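Local structure of superoxide dismutase [Cu-Zn] (Bacteroidetes bacterium GWA2_30_7, 7B4O) at residues Y19-V24 / N41-G46; L90-A95 / K127-L132; K35-L40 / H102-D107. The protein catalyses, as a copper-zinc enzyme, the dismutation of superoxide to oxygen and hydrogen peroxide, and is captured here with zinc in the copper site as well. One frame throughout, in Å; residues are numbered along the deposited sequence.

Interaction 1. Residues Y19-V24 / N41-G46; sequences YKVTGV and NGLSPG
Two backbone hydrogen bonds pair Thr-22 with Asn-41. Asn-41 N gives its hydrogen to Thr-22 O at 2.9 Å, close to the plane of that carbonyl, whereas Thr-22 N reaches Asn-41 O at 3.1 Å from above the carbonyl plane. Both N-H groups point nearly straight at their acceptors (164° at hydrogen), as expected of an antiparallel hydrogen-bonded pair. Asn-41 O is gripped a second time by a CA-H...O contact from Val-21 CA at 3.3 Å.

Waters extend the polar network at either end. One accepts from Lys-20 N and donates to Gly-42 O, lying in plane at the edge of the Tyr-19 ring. The other joins the side chains of the bridged pair, 2.7 Å from Thr-22 OG1, and accepts from Asn-41 ND2; Asn-41 OD1 has its own partner in Lys-100.

The pair stands at the open end of the hairpin formed by strands 22-30 and 33-41 in the Greek-key barrel of this family, where residues 41-46 leave for strand 46-53. At Gly-42 the chain takes a positive phi (82°), and a CB there would clash with Lys-20 O.

The apolar part lies at the barrel end. Val-21 sets CG2 beside its backbone N, anti to the carbonyl carbon, and CG2 meets Leu-43 CD2 at 3.5 Å, tighter than usual for two methyls; the side chains cross obliquely, and both also touch Val-144. Leu-43 probably corresponds to the leucine that plugs this end of the barrel in related enzymes. Outside, Lys-20 starts in the crowded position between N and the carbonyl carbon (chi1 58°), then runs extended across Gly-42, with CE 3.5 Å from Gly-42 O.

Interaction 2. Residues L90-A95 / K127-L132; sequences LGNITA and KNEDDL
An Asx turn at Asp-130, the aspartate that bridges the two metal sites in copper-zinc superoxide dismutases, is clamped here by the side-chain amide of Asn-92. The carboxamide spans the backbone of one residue and uses both of its polar atoms. Asn-92 OD1 accepts from Asp-130 N at 2.7 Å, on a lone pair, and Asn-92 ND2 donates to Asp-130 O at 2.9 Å in a virtually straight bond (176°) that lies in the amide plane. With CG beside the backbone N (chi1 -70°), the amide is held at both ends, which fixes its rotation. Glu-129 CG and Leu-132 CD2 pack alongside it. Within the turn, Leu-132 N meets Asp-130 OD1 at 2.8 Å from above the carboxylate plane. That oxygen also accepts from His-77, while Asp-130 OD2 takes hydrogens from His-51 and from a water weakly bound to Gly-91 N. Asp-130 is thus the second-shell residue, bonded to a histidine ligand of each metal site, and Asn-92, holding its backbone, stands one shell further out. The loop 127-132, which follows strand 122-126, is thereby fastened to strand 89-95, whose other face packs through Leu-90 and Ile-93 against strands 46-53 and 101-107.

Interaction 3. Residues K35-L40 / H102-D107; sequences KVVADL and HLEYID. With ZN (zinc ion), chain G.
The imidazole of His-102 is engaged at two points of its rim: zinc sits at NE2, 2.0 Å away, and Asp-39 OD1 lies at the edge near the ring plane, 2.8 Å from ND1. The carboxylate is turned 28° from the ring, and ND1 meets OD1 from above the carboxylate plane. Ala-38 O and Val-37 CG1 approach the ring obliquely. On the other face of the sheet the Tyr-105 ring, with CG in the crowded position between N and the carbonyl carbon (chi1 84°), runs beside Val-36, CE1 3.8 Å from Val-36 CB. Its hydroxyl donates to Asp-107 OD2, on the anti lone pair, at 2.7 Å; Arg-85 is that oxygen's second partner. An alanine at Tyr-105 would remove both ring and hydroxyl, and would probably loosen the packing on Val-36 and weaken the hold on Asp-107.

Strands 33-41 and 101-107 run antiparallel, stitched by paired backbone bonds between Val-36 and Tyr-105 and between Ala-38 and Leu-103. Two residues along from His-102, Glu-104 gives OE2 to the zinc at 2.2 Å, while its OE1 forms a salt bridge with Lys-35 NZ at 3.5 Å. With zinc on NE2, ND1 carries the hydrogen given to Asp-39, and this bond is likely to make NE2 a stronger electron-pair donor to the metal, at a surface site distinct from the family's two metal sites.

How the interactions relate
From the N terminus, residues 19-24 start the first of these contacts, and interaction 1 closes the hairpin of strands 22-30 and 33-41 at 41-46. Inside that loop, 35-40 already opens interaction 3, so the two cross; Val-24 O and Asp-39 N probably share a hydrogen bond. Interaction 2 opens at 90-95 after interaction 1 has closed, and the two are in series, joined where Gly-46 O meets Ala-95 N. Before 127-132 completes it, 102-107 closes interaction 3, so these cross as well; none nests. Ile-93 packs on Ala-38 and Leu-40 in the barrel interior, so strand 89-95 links the barrel core to the metal-site loop held on its other side.

Interaction 1. Residues Y19-V24 / N41-G46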
# COMPACT_ATOMS: atom_id res chain seq x y z
N TYR A 19 7.65 -13.43 11.40
CA TYR A 19 6.48 -13.11 12.23
C TYR A 19 5.19 -13.55 11.53
O TYR A 19 5.24 -13.98 10.37
CB TYR A 19 6.50 -11.63 12.58
CG TYR A 19 7.70 -11.24 13.42
CD1 TYR A 19 7.70 -11.44 14.79
CD2 TYR A 19 8.86 -10.75 12.83
CE1 TYR A 19 8.81 -11.12 15.56
CE2 TYR A 19 9.97 -10.43 13.59
CZ TYR A 19 9.95 -10.62 14.96
OH TYR A 19 11.04 -10.29 15.72
N LYS A 20 4.06 -13.42 12.23
CA LYS A 20 2.72 -13.86 11.74
C LYS A 20 1.69 -12.73 11.93
O LYS A 20 0.49 -12.99 11.82
CB LYS A 20 2.27 -15.13 12.47
CG LYS A 20 2.20 -15.00 13.99
CD LYS A 20 1.51 -16.14 14.72
CE LYS A 20 1.37 -15.83 16.19
NZ LYS A 20 0.54 -16.82 16.91
N VAL A 21 2.15 -11.52 12.21
CA VAL A 21 1.27 -10.36 12.53
C VAL A 21 0.52 -9.93 11.26
O VAL A 21 1.16 -9.71 10.23
CB VAL A 21 2.08 -9.19 13.11
CG1 VAL A 21 1.21 -7.96 13.30
CG2 VAL A 21 2.77 -9.57 14.41
N THR A 22 -0.80 -9.81 11.36
CA THR A 22 -1.69 -9.40 10.25
C THR A 22 -2.71 -8.39 10.79
O THR A 22 -2.87 -8.28 12.02
CB THR A 22 -2.44 -10.59 9.64
OG1 THR A 22 -3.28 -11.16 10.65
CG2 THR A 22 -1.50 -11.64 9.11
N GLY A 23 -3.40 -7.69 9.90
CA GLY A 23 -4.54 -6.87 10.33
C GLY A 23 -4.83 -5.74 9.39
O GLY A 23 -4.19 -5.65 8.31
N VAL A 24 -5.77 -4.92 9.80
CA VAL A 24 -6.27 -3.79 8.99
C VAL A 24 -6.29 -2.55 9.87
O VAL A 24 -6.76 -2.62 11.03
CB VAL A 24 -7.66 -4.08 8.38
CG1 VAL A 24 -8.14 -2.92 7.53
CG2 VAL A 24 -7.67 -5.37 7.58
N ASN A 41 -3.86 -9.07 14.59
CA ASN A 41 -3.76 -10.40 15.23
C ASN A 41 -2.33 -10.92 15.09
O ASN A 41 -1.55 -10.39 14.28
CB ASN A 41 -4.75 -11.37 14.60
CG ASN A 41 -6.19 -10.95 14.80
OD1 ASN A 41 -6.75 -11.13 15.88
ND2 ASN A 41 -6.79 -10.35 13.79
N GLY A 42 -2.00 -11.94 15.88
CA GLY A 42 -0.71 -12.65 15.78
C GLY A 42 0.41 -11.93 16.50
O GLY A 42 1.57 -12.32 16.29
N LEU A 43 0.09 -10.95 17.35
CA LEU A 43 1.11 -10.19 18.12
C LEU A 43 1.42 -10.88 19.44
O LEU A 43 0.53 -11.44 20.06
CB LEU A 43 0.59 -8.77 18.39
CG LEU A 43 0.74 -7.81 17.22
CD1 LEU A 43 -0.17 -6.62 17.42
CD2 LEU A 43 2.19 -7.37 17.04
N SER A 44 2.67 -10.77 19.89
CA SER A 44 3.03 -11.15 21.27
C SER A 44 2.23 -10.25 22.21
O SER A 44 2.05 -9.06 21.94
CB SER A 44 4.51 -11.09 21.53
OG SER A 44 5.02 -9.79 21.33
N PRO A 45 1.67 -10.78 23.31
CA PRO A 45 0.93 -9.94 24.25
C PRO A 45 1.79 -8.77 24.74
O PRO A 45 2.98 -8.94 24.94
CB PRO A 45 0.59 -10.91 25.40
CG PRO A 45 0.52 -12.24 24.71
CD PRO A 45 1.65 -12.19 23.70
N GLY A 46 1.16 -7.61 24.91
CA GLY A 46 1.78 -6.39 25.44
C GLY A 46 1.85 -5.28 24.40
O GLY A 46 1.12 -5.34 23.38
O HOH W 1 4.18 -12.61 15.24
O HOH W 2 -5.83 -10.43 11.13

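Interaction 2. Residues L90-A95 / K127-L132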
# COMPACT_ATOMS: atom_id res chain seq x y z
N LEU A 90 2.42 7.29 16.11
CA LEU A 90 1.06 6.89 16.53
C LEU A 90 1.14 6.04 17.81
O LEU A 90 0.12 5.46 18.17
CB LEU A 90 0.36 6.12 15.40
CG LEU A 90 0.42 6.75 14.01
CD1 LEU A 90 -0.56 6.04 13.08
CD2 LEU A 90 0.12 8.24 14.00
N GLY A 91 2.27 6.05 18.51
CA GLY A 91 2.42 5.49 19.87
C GLY A 91 2.53 3.97 19.86
O GLY A 91 3.39 3.44 19.13
N ASN A 92 1.72 3.31 20.68
CA ASN A 92 1.76 1.84 20.87
C ASN A 92 0.37 1.27 20.62
O ASN A 92 -0.64 1.93 20.92
CB ASN A 92 2.23 1.44 22.26
CG ASN A 92 3.70 1.75 22.45
OD1 ASN A 92 4.54 1.07 21.87
ND2 ASN A 92 4.01 2.78 23.22
N ILE A 93 0.37 0.03 20.15
CA ILE A 93 -0.86 -0.81 20.14
C ILE A 93 -0.62 -1.96 21.13
O ILE A 93 0.50 -2.49 21.19
CB ILE A 93 -1.21 -1.27 18.72
CG1 ILE A 93 -2.59 -1.94 18.72
CG2 ILE A 93 -0.13 -2.14 18.12
CD1 ILE A 93 -3.17 -2.16 17.35
N THR A 94 -1.65 -2.29 21.90
CA THR A 94 -1.57 -3.32 22.95
C THR A 94 -2.27 -4.58 22.44
O THR A 94 -3.45 -4.51 22.07
CB THR A 94 -2.17 -2.83 24.28
OG1 THR A 94 -1.43 -1.68 24.67
CG2 THR A 94 -2.10 -3.88 25.36
N ALA A 95 -1.55 -5.70 22.46
CA ALA A 95 -2.10 -7.04 22.15
C ALA A 95 -2.51 -7.72 23.46
O ALA A 95 -1.76 -7.66 24.44
CB ALA A 95 -1.09 -7.85 21.37
N LYS A 127 8.35 -4.97 17.36
CA LYS A 127 8.43 -6.11 18.30
C LYS A 127 8.21 -5.61 19.73
O LYS A 127 7.52 -6.29 20.49
CB LYS A 127 9.77 -6.82 18.15
CG LYS A 127 9.95 -8.01 19.08
CD LYS A 127 11.27 -8.72 18.93
CE LYS A 127 11.50 -9.72 20.04
NZ LYS A 127 10.27 -10.45 20.42
N ASN A 128 8.81 -4.47 20.07
CA ASN A 128 8.80 -3.96 21.46
C ASN A 128 8.02 -2.64 21.53
O ASN A 128 7.59 -2.10 20.50
CB ASN A 128 10.22 -3.80 21.98
CG ASN A 128 10.97 -5.11 21.95
OD1 ASN A 128 10.41 -6.18 22.26
ND2 ASN A 128 12.21 -5.06 21.52
N GLU A 129 7.83 -2.18 22.75
CA GLU A 129 7.11 -0.95 23.09
C GLU A 129 7.94 0.25 22.61
O GLU A 129 9.18 0.26 22.73
CB GLU A 129 6.88 -0.93 24.59
CG GLU A 129 6.18 0.31 25.12
CD GLU A 129 5.88 0.22 26.61
OE1 GLU A 129 6.03 -0.87 27.20
OE2 GLU A 129 5.52 1.26 27.18
N ASP A 130 7.26 1.24 22.05
CA ASP A 130 7.83 2.58 21.79
C ASP A 130 7.87 3.31 23.14
O ASP A 130 6.79 3.50 23.72
CB ASP A 130 6.98 3.30 20.75
CG ASP A 130 7.40 4.73 20.41
OD1 ASP A 130 8.23 5.31 21.13
OD2 ASP A 130 6.87 5.24 19.42
N ASP A 131 9.07 3.69 23.61
CA ASP A 131 9.19 4.32 24.95
C ASP A 131 8.79 5.81 24.88
O ASP A 131 8.77 6.43 25.94
CB ASP A 131 10.59 4.11 25.56
CG ASP A 131 11.72 4.82 24.86
OD1 ASP A 131 11.46 5.80 24.13
OD2 ASP A 131 12.87 4.40 25.07
N LEU A 132 8.48 6.32 23.68
CA LEU A 132 7.93 7.68 23.45
C LEU A 132 8.97 8.78 23.75
O LEU A 132 8.58 9.96 23.71
CB LEU A 132 6.67 7.88 24.29
CG LEU A 132 5.61 6.78 24.21
CD1 LEU A 132 4.44 7.08 25.12
CD2 LEU A 132 5.15 6.59 22.78
O HOH W 3 5.02 7.26 19.02

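Interaction 3. Residues K35-L40 / H102-D107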
# COMPACT_ATOMS: atom_id res chain seq x y z
N LYS A 35 -9.73 9.75 12.74
CA LYS A 35 -9.95 8.56 13.59
C LYS A 35 -9.09 7.41 13.05
O LYS A 35 -9.28 6.98 11.89
CB LYS A 35 -11.43 8.17 13.61
CG LYS A 35 -11.75 6.99 14.52
CD LYS A 35 -13.20 6.60 14.43
CE LYS A 35 -13.57 5.45 15.33
NZ LYS A 35 -15.03 5.23 15.33
N VAL A 36 -8.17 6.95 13.89
CA VAL A 36 -7.30 5.78 13.60
C VAL A 36 -7.94 4.57 14.27
O VAL A 36 -8.20 4.65 15.48
CB VAL A 36 -5.87 6.00 14.11
CG1 VAL A 36 -4.97 4.82 13.80
CG2 VAL A 36 -5.31 7.30 13.55
N VAL A 37 -8.24 3.54 13.49
CA VAL A 37 -8.80 2.26 14.02
C VAL A 37 -7.92 1.13 13.51
O VAL A 37 -7.83 0.94 12.29
CB VAL A 37 -10.26 2.04 13.61
CG1 VAL A 37 -10.76 0.70 14.15
CG2 VAL A 37 -11.15 3.17 14.08
N ALA A 38 -7.33 0.38 14.43
CA ALA A 38 -6.44 -0.75 14.10
C ALA A 38 -7.02 -2.02 14.72
O ALA A 38 -7.41 -2.00 15.89
CB ALA A 38 -5.04 -0.51 14.57
N ASP A 39 -7.06 -3.08 13.92
CA ASP A 39 -7.48 -4.42 14.37
C ASP A 39 -6.44 -5.41 13.84
O ASP A 39 -6.46 -5.69 12.63
CB ASP A 39 -8.89 -4.74 13.90
CG ASP A 39 -9.90 -3.89 14.62
OD1 ASP A 39 -10.10 -4.12 15.83
OD2 ASP A 39 -10.41 -2.96 13.99
N LEU A 40 -5.55 -5.86 14.72
CA LEU A 40 -4.42 -6.74 14.35
C LEU A 40 -4.53 -8.06 15.12
O LEU A 40 -5.20 -8.12 16.16
CB LEU A 40 -3.09 -6.06 14.69
CG LEU A 40 -2.94 -4.59 14.30
CD1 LEU A 40 -1.53 -4.11 14.63
CD2 LEU A 40 -3.26 -4.33 12.83
N HIS A 102 -6.45 -4.14 19.40
CA HIS A 102 -7.40 -3.10 18.95
C HIS A 102 -6.87 -1.75 19.43
O HIS A 102 -6.49 -1.63 20.61
CB HIS A 102 -8.81 -3.40 19.46
CG HIS A 102 -9.81 -2.35 19.13
ND1 HIS A 102 -10.34 -2.18 17.86
CD2 HIS A 102 -10.40 -1.43 19.91
CE1 HIS A 102 -11.20 -1.19 17.88
NE2 HIS A 102 -11.26 -0.72 19.12
N LEU A 103 -6.89 -0.77 18.55
CA LEU A 103 -6.56 0.63 18.92
C LEU A 103 -7.53 1.55 18.19
O LEU A 103 -7.82 1.31 17.01
CB LEU A 103 -5.12 0.94 18.53
CG LEU A 103 -4.67 2.39 18.73
CD1 LEU A 103 -4.75 2.79 20.20
CD2 LEU A 103 -3.28 2.61 18.18
N GLU A 104 -8.04 2.54 18.92
CA GLU A 104 -8.87 3.63 18.37
C GLU A 104 -8.45 4.92 19.05
O GLU A 104 -8.46 4.96 20.28
CB GLU A 104 -10.34 3.29 18.64
CG GLU A 104 -11.35 4.16 17.98
CD GLU A 104 -12.75 3.67 18.33
OE1 GLU A 104 -13.62 4.55 18.44
OE2 GLU A 104 -12.95 2.42 18.53
N TYR A 105 -8.10 5.93 18.28
CA TYR A 105 -7.85 7.28 18.85
C TYR A 105 -7.98 8.30 17.72
O TYR A 105 -7.97 7.92 16.53
CB TYR A 105 -6.51 7.36 19.58
CG TYR A 105 -5.33 7.64 18.68
CD1 TYR A 105 -4.75 6.64 17.92
CD2 TYR A 105 -4.81 8.92 18.58
CE1 TYR A 105 -3.69 6.90 17.08
CE2 TYR A 105 -3.74 9.20 17.75
CZ TYR A 105 -3.17 8.19 17.00
OH TYR A 105 -2.12 8.44 16.17
N ILE A 106 -8.11 9.56 18.12
CA ILE A 106 -8.23 10.71 17.19
C ILE A 106 -6.87 11.39 17.11
O ILE A 106 -6.38 11.91 18.14
CB ILE A 106 -9.32 11.69 17.68
CG1 ILE A 106 -10.67 11.00 17.85
CG2 ILE A 106 -9.39 12.88 16.75
CD1 ILE A 106 -11.18 10.31 16.61
N ASP A 107 -6.30 11.39 15.91
CA ASP A 107 -5.01 12.05 15.61
C ASP A 107 -5.30 13.40 14.96
O ASP A 107 -6.09 13.46 14.03
CB ASP A 107 -4.15 11.14 14.74
CG ASP A 107 -2.72 11.63 14.68
OD1 ASP A 107 -2.48 12.66 14.01
OD2 ASP A 107 -1.87 11.00 15.28
ZN ZN G . -12.59 0.62 19.78